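PDB 7AE5: phenolic acid decarboxylase, which catalyses the reversible, non-oxidative decarboxylation of 4-hydroxybenzoate and 3,4-dihydroxybenzoate with prenylated FMN and manganese as cofactors, detoxifying phenolic compounds under anaerobic conditions. Local coordinates for residues 195-201 against 264-270; 202-206 against 248-254; 245-249 against 295-299. All coordinates share one frame; numbering follows the deposited sequence.

Interaction 1 (195-201 against 264-270); sequences EAENKPL and HIIPRVR
E195, at the end of helix 188-196, meets R270 through a two-pronged salt bridge, its carboxylate and the guanidinium nearly coplanar (13° apart). E195 OE1 takes R270 NH2 on its syn lone pair at 2.8 Å, while E195 OE2 faces R270 NH1. On its anti side, E195 OE2 also accepts the backbone N of R268 at 2.8 Å, tilted 28° from the carboxylate plane, inside the type II turn I266 to V269. R268 bends at chi3 (66°), and its NH1 donates to E195 O at 2.7 Å and also to P64 O of the ShdD chain. Replacing E195 by an alanine is likely to leave R270 without its counter-charge and the R268 N-H without this acceptor.

Beyond this packed end, L201 pairs with I265 in the antiparallel sheet, L201 O accepting I265 N at 2.7 Å. The outer side is looser: P200 CG lies over the H264 ring, offset toward its rim, and N198 OD1 reaches P267 O only through a water. The chemistry thus concentrates charge at the helix end and the turn, and both arginines join them to the neighbouring subunit, R270 NE hydrogen-bonding P61 O of the ShdD chain.

Interaction 2 (202-206 against 248-254); sequences PIAIT and YDHLYVP
T206 OG1, gripped by S147 O and N209 ND2, fixes the rotation of a threonine whose methyl faces V253 and P254. With OG1 held between the backbone N and the carbonyl carbon (chi1 71°), CG2 is turned to the far strand. T206 CG2 comes within 3.6 Å of P254 CD and lies 3.9 Å from V253 CB. Two residues earlier, on the same face, A204 CB touches V253 CG1 at 3.7 Å.

The two strands illustrate how layers join by packing, without backbone pairing. Strand 201-207 belongs to the large antiparallel sheet of the Rift-related, FMN-binding type domain of the UbiD family, whereas strand 252-254 is an outer strand of a small mixed sheet with 241-244. The axes of 202-206 and 252-254 run parallel to within 3°, 8.2 Å apart at closest approach. I203 and I205 point away from this layer to pack on V148, and the side chain of I203 lies about 5 Å from that of M184, a residue predicted to bind prenylated FMN.

At the P202 end the proline meets two rings. P202 CB sits 3.3 Å above the plane of the Y248 ring, over the centre, in a CH-pi contact, while P202 CG comes to the edge of the H250 imidazole, 3.6 Å from H250 NE2 and in the ring plane. That nitrogen is buried here and has no polar partner in the model. L251 fills the interval between P202 and V253: its CG leans over one face of the H250 ring, and L251 CD1 extends to 3.7 Å from I203 CA, running close to P202 O and P202 CB as well.

Interaction 3 (245-249 against 295-299); sequences SDLYD and DRITH
Charge comes first: D246 OD2 forms a salt bridge with R296 NH1 at 2.6 Å. The carboxylate and guanidinium planes stand 86° apart, so the two groups meet crosswise rather than in the flat two-pronged manner, and D246 CB lies over a face of the guanidinium. R296 leaves its strand with CG anti to the backbone N (chi1 -176°) and then bends at chi3, which brings NH1 to the loop. The other oxygen, D246 OD1, is paired with K115 and R109.

Hydrogen bonding is slighter. Y248 OH donates a weak bond to D295 OD2 at 3.2 Å, meeting a carboxylate turned 72° from the ring; the stronger partner of that oxygen is H264. Within the loop, S245 OG donates to Y248 O in the carbonyl plane, on a lone pair. E262 carries the next layer, its two carboxylate oxygens accepting the backbone N atoms of D246 and L247. D295 and R296 both stand opposite E262, a classic beta bulge in strand 287-299, and both side chains are directed at the loop.

Apolar contact falls to L247. L247 CD1 rests 3.6 Å from R296 CB and 3.7 Å from D295 CB, and L247 CD2 is 3.3 Å from R296 NE, a nitrogen buried here without a polar partner. L247 CB also covers the centre of one Y248 ring face.

Three basic side chains thus gather round the one carboxylate of D246, which would be expected to keep it ionised: R296 supplies the electrostatic link from the 245-249 loop to the bulged strand, while K115 and R109 hold the other oxygen.

Overall arrangement
Following the chain, helix 188-196 runs into 195-201 and then into 202-206, which begin interactions 1 and 2 in turn. After the helical region that follows, 245-249 opens interaction 3, and the overlapping 248-254, sharing Y248 and D249 with it, closes interaction 2. Strand 259-265 next delivers 264-270, closing interaction 1 around the nested interaction 2, and strand 287-299 finally closes interaction 3, whose loop crosses that of interaction 1. The large antiparallel sheet, with strands 201-207, 259-265 and 287-299 side by side, is reached by all three. Interactions 2 and 3 lay the 241-254 hairpin region against it, while interaction 1 ties in the end of helix 188-196.

Interaction 1 (195-201 against 264-270)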
ATOM      1  N   GLU C 195      24.672  16.843 -43.692  1.00 74.68           N
ATOM      2  CA  GLU C 195      24.021  18.146 -43.644  1.00 72.91           C
ATOM      3  C   GLU C 195      24.960  19.260 -43.199  1.00 75.20           C
ATOM      4  O   GLU C 195      24.673  20.433 -43.463  1.00 72.92           O
ATOM      5  CB  GLU C 195      22.799  18.090 -42.724  1.00 73.05           C
ATOM      6  CG  GLU C 195      21.707  17.158 -43.225  1.00 69.69           C
ATOM      7  CD  GLU C 195      20.449  17.214 -42.382  1.00 69.31           C
ATOM      8  OE1 GLU C 195      20.511  16.846 -41.190  1.00 73.84           O
ATOM      9  OE2 GLU C 195      19.395  17.624 -42.913  1.00 64.37           O
ATOM     10  N   ALA C 196      26.070  18.926 -42.537  1.00 90.60           N
ATOM     11  CA  ALA C 196      27.035  19.956 -42.164  1.00 92.21           C
ATOM     12  C   ALA C 196      27.792  20.466 -43.383  1.00 90.38           C
ATOM     13  O   ALA C 196      28.066  21.667 -43.492  1.00 89.66           O
ATOM     14  CB  ALA C 196      28.007  19.419 -41.114  1.00 96.82           C
ATOM     15  N   GLU C 197      28.141  19.573 -44.308  1.00107.14           N
ATOM     16  CA  GLU C 197      28.810  19.954 -45.544  1.00105.41           C
ATOM     17  C   GLU C 197      27.866  19.968 -46.741  1.00100.97           C
ATOM     18  O   GLU C 197      28.330  20.059 -47.882  1.00 99.51           O
ATOM     19  CB  GLU C 197      29.997  19.026 -45.816  1.00107.37           C
ATOM     20  CG  GLU C 197      29.666  17.549 -45.750  1.00107.35           C
ATOM     21  CD  GLU C 197      30.903  16.672 -45.730  1.00109.90           C
ATOM     22  OE1 GLU C 197      30.756  15.432 -45.774  1.00109.74           O
ATOM     23  OE2 GLU C 197      32.021  17.223 -45.672  1.00111.91           O
ATOM     24  N   ASN C 198      26.554  19.862 -46.502  1.00 83.54           N
ATOM     25  CA  ASN C 198      25.528  20.084 -47.526  1.00 79.10           C
ATOM     26  C   ASN C 198      25.593  19.025 -48.631  1.00 76.82           C
ATOM     27  O   ASN C 198      25.606  19.342 -49.820  1.00 74.50           O
ATOM     28  CB  ASN C 198      25.643  21.497 -48.109  1.00 78.15           C
ATOM     29  CG  ASN C 198      24.327  22.020 -48.643  1.00 74.60           C
ATOM     30  OD1 ASN C 198      23.254  21.562 -48.248  1.00 73.01           O
ATOM     31  ND2 ASN C 198      24.401  22.993 -49.544  1.00 73.72           N
ATOM     32  N   LYS C 199      25.619  17.755 -48.225  1.00 72.75           N
ATOM     33  CA  LYS C 199      25.665  16.664 -49.186  1.00 70.33           C
ATOM     34  C   LYS C 199      24.450  15.757 -49.040  1.00 67.47           C
ATOM     35  O   LYS C 199      23.926  15.581 -47.935  1.00 68.92           O
ATOM     36  CB  LYS C 199      26.935  15.820 -49.024  1.00 73.38           C
ATOM     37  CG  LYS C 199      28.225  16.616 -48.982  1.00 76.59           C
ATOM     38  CD  LYS C 199      29.424  15.696 -48.813  1.00 79.46           C
ATOM     39  CE  LYS C 199      30.726  16.420 -49.113  1.00 81.67           C
ATOM     40  NZ  LYS C 199      31.064  16.387 -50.561  1.00 79.60           N
ATOM     41  N   PRO C 200      23.973  15.176 -50.141  1.00 69.28           N
ATOM     42  CA  PRO C 200      22.899  14.181 -50.045  1.00 66.26           C
ATOM     43  C   PRO C 200      23.358  12.939 -49.296  1.00 68.31           C
ATOM     44  O   PRO C 200      24.552  12.683 -49.131  1.00 71.69           O
ATOM     45  CB  PRO C 200      22.585  13.855 -51.511  1.00 62.40           C
ATOM     46  CG  PRO C 200      23.019  15.067 -52.274  1.00 62.91           C
ATOM     47  CD  PRO C 200      24.203  15.624 -51.526  1.00 67.31           C
ATOM     48  N   LEU C 201      22.383  12.160 -48.843  1.00 64.28           N
ATOM     49  CA  LEU C 201      22.635  10.875 -48.189  1.00 65.69           C
ATOM     50  C   LEU C 201      21.794   9.817 -48.887  1.00 61.13           C
ATOM     51  O   LEU C 201      20.553   9.830 -48.751  1.00 57.91           O
ATOM     52  CB  LEU C 201      22.316  10.930 -46.697  1.00 68.62           C
ATOM     53  CG  LEU C 201      23.185  10.066 -45.775  1.00 73.34           C
ATOM     54  CD1 LEU C 201      22.894  10.389 -44.326  1.00 77.10           C
ATOM     55  CD2 LEU C 201      22.976   8.580 -46.028  1.00 71.46           C
ATOM     56  N   HIS C 264      17.857  10.040 -52.172  1.00 57.40           N
ATOM     57  CA  HIS C 264      18.754  10.583 -51.165  1.00 58.26           C
ATOM     58  C   HIS C 264      17.995  11.522 -50.240  1.00 57.75           C
ATOM     59  O   HIS C 264      17.055  12.204 -50.655  1.00 56.79           O
ATOM     60  CB  HIS C 264      19.929  11.334 -51.804  1.00 58.94           C
ATOM     61  CG  HIS C 264      19.520  12.545 -52.584  1.00 58.31           C
ATOM     62  ND1 HIS C 264      19.359  12.530 -53.953  1.00 57.87           N
ATOM     63  CD2 HIS C 264      19.240  13.811 -52.188  1.00 58.02           C
ATOM     64  CE1 HIS C 264      18.999  13.732 -54.367  1.00 57.37           C
ATOM     65  NE2 HIS C 264      18.919  14.527 -53.315  1.00 57.42           N
ATOM     66  N   ILE C 265      18.427  11.555 -48.980  1.00 48.87           N
ATOM     67  CA  ILE C 265      17.952  12.575 -48.056  1.00 47.41           C
ATOM     68  C   ILE C 265      18.492  13.929 -48.494  1.00 47.74           C
ATOM     69  O   ILE C 265      19.695  14.087 -48.740  1.00 48.91           O
ATOM     70  CB  ILE C 265      18.378  12.246 -46.618  1.00 47.74           C
ATOM     71  CG1 ILE C 265      18.060  10.787 -46.287  1.00 47.80           C
ATOM     72  CG2 ILE C 265      17.699  13.192 -45.638  1.00 47.05           C
ATOM     73  CD1 ILE C 265      18.041  10.487 -44.803  1.00 48.06           C
ATOM     74  N   ILE C 266      17.603  14.910 -48.603  1.00 53.34           N
ATOM     75  CA  ILE C 266      17.987  16.254 -49.027  1.00 53.31           C
ATOM     76  C   ILE C 266      18.549  16.994 -47.818  1.00 53.77           C
ATOM     77  O   ILE C 266      17.835  17.181 -46.822  1.00 53.10           O
ATOM     78  CB  ILE C 266      16.796  16.998 -49.649  1.00 51.94           C
ATOM     79  CG1 ILE C 266      15.985  16.042 -50.528  1.00 51.38           C
ATOM     80  CG2 ILE C 266      17.280  18.186 -50.461  1.00 51.97           C
ATOM     81  CD1 ILE C 266      14.709  16.642 -51.081  1.00 50.03           C
ATOM     82  N   PRO C 267      19.810  17.425 -47.856  1.00 54.19           N
ATOM     83  CA  PRO C 267      20.424  18.009 -46.657  1.00 54.78           C
ATOM     84  C   PRO C 267      19.788  19.335 -46.270  1.00 53.80           C
ATOM     85  O   PRO C 267      19.395  20.133 -47.124  1.00 53.05           O
ATOM     86  CB  PRO C 267      21.893  18.195 -47.064  1.00 56.04           C
ATOM     87  CG  PRO C 267      21.875  18.225 -48.558  1.00 55.78           C
ATOM     88  CD  PRO C 267      20.766  17.308 -48.969  1.00 54.93           C
ATOM     89  N   ARG C 268      19.692  19.556 -44.955  1.00 62.73           N
ATOM     90  CA  ARG C 268      19.241  20.824 -44.374  1.00 61.65           C
ATOM     91  C   ARG C 268      17.817  21.181 -44.794  1.00 59.80           C
ATOM     92  O   ARG C 268      17.490  22.357 -44.969  1.00 58.79           O
ATOM     93  CB  ARG C 268      20.198  21.969 -44.724  1.00 62.26           C
ATOM     94  CG  ARG C 268      21.668  21.600 -44.632  1.00 64.22           C
ATOM     95  CD  ARG C 268      22.555  22.818 -44.813  1.00 64.74           C
ATOM     96  NE  ARG C 268      22.408  23.769 -43.718  1.00 63.72           N
ATOM     97  CZ  ARG C 268      22.865  23.576 -42.487  1.00 63.62           C
ATOM     98  NH1 ARG C 268      23.510  22.470 -42.153  1.00 64.80           N
ATOM     99  NH2 ARG C 268      22.673  24.519 -41.569  1.00 61.99           N
ATOM    100  N   VAL C 269      16.954  20.181 -44.945  1.00 47.95           N
ATOM    101  CA  VAL C 269      15.560  20.394 -45.315  1.00 46.33           C
ATOM    102  C   VAL C 269      14.678  19.745 -44.259  1.00 45.56           C
ATOM    103  O   VAL C 269      14.840  18.559 -43.950  1.00 46.31           O
ATOM    104  CB  VAL C 269      15.245  19.830 -46.711  1.00 46.40           C
ATOM    105  CG1 VAL C 269      13.743  19.859 -46.970  1.00 44.87           C
ATOM    106  CG2 VAL C 269      15.987  20.619 -47.776  1.00 46.89           C
ATOM    107  N   ARG C 270      13.749  20.524 -43.709  1.00 51.97           N
ATOM    108  CA  ARG C 270      12.798  20.040 -42.717  1.00 51.00           C
ATOM    109  C   ARG C 270      11.414  20.537 -43.100  1.00 49.40           C
ATOM    110  O   ARG C 270      11.203  21.747 -43.236  1.00 48.51           O
ATOM    111  CB  ARG C 270      13.174  20.515 -41.312  1.00 50.71           C
ATOM    112  CG  ARG C 270      14.561  20.079 -40.870  1.00 52.38           C
ATOM    113  CD  ARG C 270      14.650  18.572 -40.686  1.00 53.40           C
ATOM    114  NE  ARG C 270      15.882  18.195 -40.006  1.00 54.91           N
ATOM    115  CZ  ARG C 270      17.027  17.940 -40.623  1.00 56.63           C
ATOM    116  NH1 ARG C 270      17.125  17.978 -41.942  1.00 56.93           N
ATOM    117  NH2 ARG C 270      18.101  17.637 -39.899  1.00 58.05           N
TER
HETATM  118  O   HOH W   1      20.630  21.839 -48.833  1.00 48.23           O

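Interaction 2 (202-206 against 248-254)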
ATOM      1  N   PRO C 202      22.406   8.880 -49.606  1.00 66.15           N
ATOM      2  CA  PRO C 202      21.625   7.964 -50.444  1.00 62.34           C
ATOM      3  C   PRO C 202      20.944   6.873 -49.633  1.00 61.98           C
ATOM      4  O   PRO C 202      21.515   6.313 -48.694  1.00 65.65           O
ATOM      5  CB  PRO C 202      22.673   7.369 -51.397  1.00 63.73           C
ATOM      6  CG  PRO C 202      24.027   7.760 -50.841  1.00 68.32           C
ATOM      7  CD  PRO C 202      23.833   8.523 -49.569  1.00 70.26           C
ATOM      8  N   ILE C 203      19.692   6.588 -50.003  1.00 67.10           N
ATOM      9  CA  ILE C 203      18.935   5.471 -49.453  1.00 66.46           C
ATOM     10  C   ILE C 203      18.199   4.778 -50.591  1.00 63.61           C
ATOM     11  O   ILE C 203      18.026   5.328 -51.681  1.00 61.65           O
ATOM     12  CB  ILE C 203      17.923   5.893 -48.357  1.00 65.10           C
ATOM     13  CG1 ILE C 203      16.633   6.423 -48.985  1.00 60.67           C
ATOM     14  CG2 ILE C 203      18.524   6.918 -47.403  1.00 68.15           C
ATOM     15  CD1 ILE C 203      15.535   6.676 -47.979  1.00 59.30           C
ATOM     16  N   ALA C 204      17.768   3.549 -50.322  1.00 55.74           N
ATOM     17  CA  ALA C 204      16.919   2.787 -51.225  1.00 54.01           C
ATOM     18  C   ALA C 204      15.667   2.352 -50.478  1.00 52.90           C
ATOM     19  O   ALA C 204      15.745   1.885 -49.337  1.00 55.12           O
ATOM     20  CB  ALA C 204      17.651   1.566 -51.786  1.00 56.88           C
ATOM     21  N   ILE C 205      14.516   2.514 -51.122  1.00 54.25           N
ATOM     22  CA  ILE C 205      13.220   2.207 -50.525  1.00 53.10           C
ATOM     23  C   ILE C 205      12.589   1.098 -51.355  1.00 54.70           C
ATOM     24  O   ILE C 205      12.187   1.328 -52.503  1.00 54.78           O
ATOM     25  CB  ILE C 205      12.310   3.441 -50.465  1.00 50.19           C
ATOM     26  CG1 ILE C 205      12.964   4.551 -49.642  1.00 49.60           C
ATOM     27  CG2 ILE C 205      10.957   3.084 -49.882  1.00 49.24           C
ATOM     28  CD1 ILE C 205      12.319   5.903 -49.833  1.00 48.16           C
ATOM     29  N   THR C 206      12.503  -0.100 -50.785  1.00 58.89           N
ATOM     30  CA  THR C 206      11.960  -1.257 -51.483  1.00 61.19           C
ATOM     31  C   THR C 206      10.545  -1.551 -51.004  1.00 61.03           C
ATOM     32  O   THR C 206      10.266  -1.534 -49.800  1.00 58.86           O
ATOM     33  CB  THR C 206      12.846  -2.489 -51.283  1.00 63.87           C
ATOM     34  OG1 THR C 206      12.728  -2.954 -49.933  1.00 64.81           O
ATOM     35  CG2 THR C 206      14.301  -2.150 -51.579  1.00 64.40           C
ATOM     36  N   TYR C 248      23.768   3.635 -56.688  1.00 76.35           N
ATOM     37  CA  TYR C 248      24.607   3.656 -55.497  1.00 76.05           C
ATOM     38  C   TYR C 248      25.258   2.295 -55.314  1.00 77.32           C
ATOM     39  O   TYR C 248      24.564   1.276 -55.231  1.00 77.05           O
ATOM     40  CB  TYR C 248      23.779   4.056 -54.273  1.00 74.18           C
ATOM     41  CG  TYR C 248      23.104   5.399 -54.457  1.00 73.59           C
ATOM     42  CD1 TYR C 248      23.856   6.550 -54.661  1.00 74.06           C
ATOM     43  CD2 TYR C 248      21.720   5.513 -54.456  1.00 72.70           C
ATOM     44  CE1 TYR C 248      23.250   7.780 -54.841  1.00 73.67           C
ATOM     45  CE2 TYR C 248      21.104   6.740 -54.636  1.00 72.29           C
ATOM     46  CZ  TYR C 248      21.874   7.870 -54.828  1.00 72.78           C
ATOM     47  OH  TYR C 248      21.270   9.094 -55.007  1.00 72.33           O
ATOM     48  N   ASP C 249      26.593   2.286 -55.245  1.00105.51           N
ATOM     49  CA  ASP C 249      27.341   1.033 -55.218  1.00107.05           C
ATOM     50  C   ASP C 249      27.212   0.331 -53.871  1.00105.98           C
ATOM     51  O   ASP C 249      27.161  -0.903 -53.808  1.00106.56           O
ATOM     52  CB  ASP C 249      28.811   1.302 -55.539  1.00108.96           C
ATOM     53  CG  ASP C 249      29.014   1.837 -56.943  1.00110.34           C
ATOM     54  OD1 ASP C 249      28.044   1.822 -57.729  1.00110.00           O
ATOM     55  OD2 ASP C 249      30.142   2.273 -57.260  1.00111.82           O
ATOM     56  N   HIS C 250      27.165   1.099 -52.784  1.00 85.77           N
ATOM     57  CA  HIS C 250      27.151   0.548 -51.434  1.00 85.19           C
ATOM     58  C   HIS C 250      25.775   0.067 -50.987  1.00 84.09           C
ATOM     59  O   HIS C 250      25.669  -0.507 -49.897  1.00 84.43           O
ATOM     60  CB  HIS C 250      27.661   1.588 -50.429  1.00 85.64           C
ATOM     61  CG  HIS C 250      26.892   2.876 -50.439  1.00 85.33           C
ATOM     62  ND1 HIS C 250      26.282   3.378 -51.569  1.00 84.56           N
ATOM     63  CD2 HIS C 250      26.608   3.748 -49.443  1.00 85.60           C
ATOM     64  CE1 HIS C 250      25.676   4.514 -51.275  1.00 84.40           C
ATOM     65  NE2 HIS C 250      25.859   4.761 -49.990  1.00 85.00           N
ATOM     66  N   LEU C 251      24.732   0.283 -51.781  1.00 65.11           N
ATOM     67  CA  LEU C 251      23.369  -0.072 -51.408  1.00 64.28           C
ATOM     68  C   LEU C 251      22.901  -1.270 -52.222  1.00 63.96           C
ATOM     69  O   LEU C 251      22.999  -1.266 -53.455  1.00 65.02           O
ATOM     70  CB  LEU C 251      22.424   1.113 -51.616  1.00 63.76           C
ATOM     71  CG  LEU C 251      22.653   2.290 -50.665  1.00 64.40           C
ATOM     72  CD1 LEU C 251      21.631   3.387 -50.901  1.00 63.72           C
ATOM     73  CD2 LEU C 251      22.620   1.815 -49.220  1.00 64.89           C
ATOM     74  N   TYR C 252      22.388  -2.284 -51.525  1.00 67.19           N
ATOM     75  CA  TYR C 252      21.917  -3.513 -52.138  1.00 67.61           C
ATOM     76  C   TYR C 252      20.464  -3.743 -51.740  1.00 65.99           C
ATOM     77  O   TYR C 252      20.079  -3.572 -50.578  1.00 65.49           O
ATOM     78  CB  TYR C 252      22.784  -4.716 -51.740  1.00 68.77           C
ATOM     79  CG  TYR C 252      24.097  -4.783 -52.502  1.00 70.95           C
ATOM     80  CD1 TYR C 252      25.093  -3.833 -52.293  1.00 71.26           C
ATOM     81  CD2 TYR C 252      24.340  -5.789 -53.429  1.00 72.75           C
ATOM     82  CE1 TYR C 252      26.291  -3.885 -52.985  1.00 73.33           C
ATOM     83  CE2 TYR C 252      25.536  -5.848 -54.126  1.00 74.85           C
ATOM     84  CZ  TYR C 252      26.506  -4.894 -53.900  1.00 75.11           C
ATOM     85  OH  TYR C 252      27.696  -4.952 -54.593  1.00 77.28           O
ATOM     86  N   VAL C 253      19.672  -4.102 -52.736  1.00 69.26           N
ATOM     87  CA  VAL C 253      18.234  -4.281 -52.592  1.00 67.95           C
ATOM     88  C   VAL C 253      17.929  -5.739 -52.904  1.00 68.84           C
ATOM     89  O   VAL C 253      18.717  -6.414 -53.586  1.00 70.64           O
ATOM     90  CB  VAL C 253      17.451  -3.295 -53.490  1.00 67.62           C
ATOM     91  CG1 VAL C 253      17.944  -1.864 -53.262  1.00 67.03           C
ATOM     92  CG2 VAL C 253      17.581  -3.678 -54.946  1.00 69.44           C
ATOM     93  N   PRO C 254      16.797  -6.264 -52.418  1.00 65.77           N
ATOM     94  CA  PRO C 254      16.426  -7.628 -52.787  1.00 66.68           C
ATOM     95  C   PRO C 254      16.014  -7.769 -54.243  1.00 68.01           C
ATOM     96  O   PRO C 254      15.331  -6.917 -54.819  1.00 67.57           O
ATOM     97  CB  PRO C 254      15.309  -7.945 -51.791  1.00 64.94           C
ATOM     98  CG  PRO C 254      14.875  -6.562 -51.189  1.00 63.25           C
ATOM     99  CD  PRO C 254      15.582  -5.542 -51.976  1.00 64.01           C
TER

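Interaction 3 (245-249 against 295-299)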
ATOM      1  N   SER C 245      22.038  -1.661 -56.142  1.00 76.95           N
ATOM      2  CA  SER C 245      21.205  -0.568 -56.612  1.00 75.99           C
ATOM      3  C   SER C 245      21.824   0.054 -57.860  1.00 77.53           C
ATOM      4  O   SER C 245      23.025  -0.067 -58.118  1.00 79.08           O
ATOM      5  CB  SER C 245      21.027   0.487 -55.520  1.00 74.08           C
ATOM      6  OG  SER C 245      22.073   1.444 -55.556  1.00 74.60           O
ATOM      7  N   ASP C 246      20.982   0.728 -58.642  1.00 76.66           N
ATOM      8  CA  ASP C 246      21.433   1.253 -59.926  1.00 78.19           C
ATOM      9  C   ASP C 246      22.393   2.423 -59.744  1.00 78.21           C
ATOM     10  O   ASP C 246      23.444   2.483 -60.393  1.00 79.93           O
ATOM     11  CB  ASP C 246      20.230   1.669 -60.772  1.00 77.77           C
ATOM     12  CG  ASP C 246      19.863   0.629 -61.813  1.00 79.28           C
ATOM     13  OD1 ASP C 246      20.493  -0.449 -61.826  1.00 80.55           O
ATOM     14  OD2 ASP C 246      18.946   0.892 -62.619  1.00 79.26           O
ATOM     15  N   LEU C 247      22.056   3.359 -58.859  1.00 81.01           N
ATOM     16  CA  LEU C 247      22.817   4.595 -58.736  1.00 80.93           C
ATOM     17  C   LEU C 247      23.871   4.559 -57.639  1.00 80.89           C
ATOM     18  O   LEU C 247      24.792   5.383 -57.662  1.00 81.44           O
ATOM     19  CB  LEU C 247      21.872   5.772 -58.471  1.00 79.10           C
ATOM     20  CG  LEU C 247      20.682   5.920 -59.416  1.00 78.89           C
ATOM     21  CD1 LEU C 247      19.761   7.026 -58.935  1.00 76.98           C
ATOM     22  CD2 LEU C 247      21.166   6.198 -60.828  1.00 80.68           C
ATOM     23  N   TYR C 248      23.768   3.635 -56.688  1.00 76.35           N
ATOM     24  CA  TYR C 248      24.607   3.656 -55.497  1.00 76.05           C
ATOM     25  C   TYR C 248      25.258   2.295 -55.314  1.00 77.32           C
ATOM     26  O   TYR C 248      24.564   1.276 -55.231  1.00 77.05           O
ATOM     27  CB  TYR C 248      23.779   4.056 -54.273  1.00 74.18           C
ATOM     28  CG  TYR C 248      23.104   5.399 -54.457  1.00 73.59           C
ATOM     29  CD1 TYR C 248      23.856   6.550 -54.661  1.00 74.06           C
ATOM     30  CD2 TYR C 248      21.720   5.513 -54.456  1.00 72.70           C
ATOM     31  CE1 TYR C 248      23.250   7.780 -54.841  1.00 73.67           C
ATOM     32  CE2 TYR C 248      21.104   6.740 -54.636  1.00 72.29           C
ATOM     33  CZ  TYR C 248      21.874   7.870 -54.828  1.00 72.78           C
ATOM     34  OH  TYR C 248      21.270   9.094 -55.007  1.00 72.33           O
ATOM     35  N   ASP C 249      26.593   2.286 -55.245  1.00105.51           N
ATOM     36  CA  ASP C 249      27.341   1.033 -55.218  1.00107.05           C
ATOM     37  C   ASP C 249      27.212   0.331 -53.871  1.00105.98           C
ATOM     38  O   ASP C 249      27.161  -0.903 -53.808  1.00106.56           O
ATOM     39  CB  ASP C 249      28.811   1.302 -55.539  1.00108.96           C
ATOM     40  CG  ASP C 249      29.014   1.837 -56.943  1.00110.34           C
ATOM     41  OD1 ASP C 249      28.044   1.822 -57.729  1.00110.00           O
ATOM     42  OD2 ASP C 249      30.142   2.273 -57.260  1.00111.82           O
ATOM     43  N   ASP C 295      15.512   9.710 -56.974  1.00 65.24           N
ATOM     44  CA  ASP C 295      16.298   9.927 -58.182  1.00 65.62           C
ATOM     45  C   ASP C 295      16.034   8.888 -59.265  1.00 66.87           C
ATOM     46  O   ASP C 295      16.201   9.191 -60.452  1.00 68.07           O
ATOM     47  CB  ASP C 295      17.792   9.934 -57.846  1.00 66.62           C
ATOM     48  CG  ASP C 295      18.161  11.011 -56.844  1.00 67.08           C
ATOM     49  OD1 ASP C 295      18.072  12.206 -57.194  1.00 66.86           O
ATOM     50  OD2 ASP C 295      18.542  10.660 -55.707  1.00 67.67           O
ATOM     51  N   ARG C 296      15.625   7.677 -58.892  1.00 63.26           N
ATOM     52  CA  ARG C 296      15.333   6.647 -59.878  1.00 64.61           C
ATOM     53  C   ARG C 296      14.380   5.625 -59.275  1.00 63.84           C
ATOM     54  O   ARG C 296      14.443   5.328 -58.079  1.00 62.79           O
ATOM     55  CB  ARG C 296      16.611   5.956 -60.370  1.00 66.45           C
ATOM     56  CG  ARG C 296      16.372   4.929 -61.468  1.00 68.05           C
ATOM     57  CD  ARG C 296      17.579   4.033 -61.671  1.00 69.73           C
ATOM     58  NE  ARG C 296      18.637   4.705 -62.416  1.00 71.04           N
ATOM     59  CZ  ARG C 296      19.193   4.227 -63.523  1.00 73.07           C
ATOM     60  NH1 ARG C 296      18.816   3.069 -64.041  1.00 74.07           N
ATOM     61  NH2 ARG C 296      20.153   4.926 -64.121  1.00 74.17           N
ATOM     62  N   ILE C 297      13.500   5.095 -60.121  1.00 66.09           N
ATOM     63  CA  ILE C 297      12.578   4.028 -59.754  1.00 65.69           C
ATOM     64  C   ILE C 297      12.868   2.825 -60.638  1.00 67.54           C
ATOM     65  O   ILE C 297      12.934   2.953 -61.866  1.00 68.92           O
ATOM     66  CB  ILE C 297      11.107   4.463 -59.903  1.00 64.75           C
ATOM     67  CG1 ILE C 297      10.735   5.477 -58.823  1.00 62.82           C
ATOM     68  CG2 ILE C 297      10.181   3.253 -59.839  1.00 64.84           C
ATOM     69  CD1 ILE C 297       9.369   6.097 -59.021  1.00 62.00           C
ATOM     70  N   THR C 298      13.053   1.662 -60.016  1.00 75.77           N
ATOM     71  CA  THR C 298      13.164   0.392 -60.720  1.00 77.40           C
ATOM     72  C   THR C 298      12.089  -0.544 -60.188  1.00 76.67           C
ATOM     73  O   THR C 298      11.949  -0.700 -58.971  1.00 75.29           O
ATOM     74  CB  THR C 298      14.552  -0.235 -60.542  1.00 78.52           C
ATOM     75  OG1 THR C 298      14.592  -0.971 -59.313  1.00 77.58           O
ATOM     76  CG2 THR C 298      15.630   0.840 -60.519  1.00 78.60           C
ATOM     77  N   HIS C 299      11.331  -1.162 -61.092  1.00 65.20           N
ATOM     78  CA  HIS C 299      10.184  -1.952 -60.667  1.00 64.54           C
ATOM     79  C   HIS C 299       9.941  -3.104 -61.631  1.00 66.31           C
ATOM     80  O   HIS C 299      10.310  -3.042 -62.808  1.00 67.93           O
ATOM     81  CB  HIS C 299       8.925  -1.083 -60.553  1.00 63.21           C
ATOM     82  CG  HIS C 299       8.400  -0.597 -61.869  1.00 64.23           C
ATOM     83  ND1 HIS C 299       7.572  -1.357 -62.667  1.00 65.30           N
ATOM     84  CD2 HIS C 299       8.587   0.572 -62.526  1.00 64.39           C
ATOM     85  CE1 HIS C 299       7.267  -0.675 -63.757  1.00 66.09           C
ATOM     86  NE2 HIS C 299       7.871   0.499 -63.697  1.00 65.54           N
TER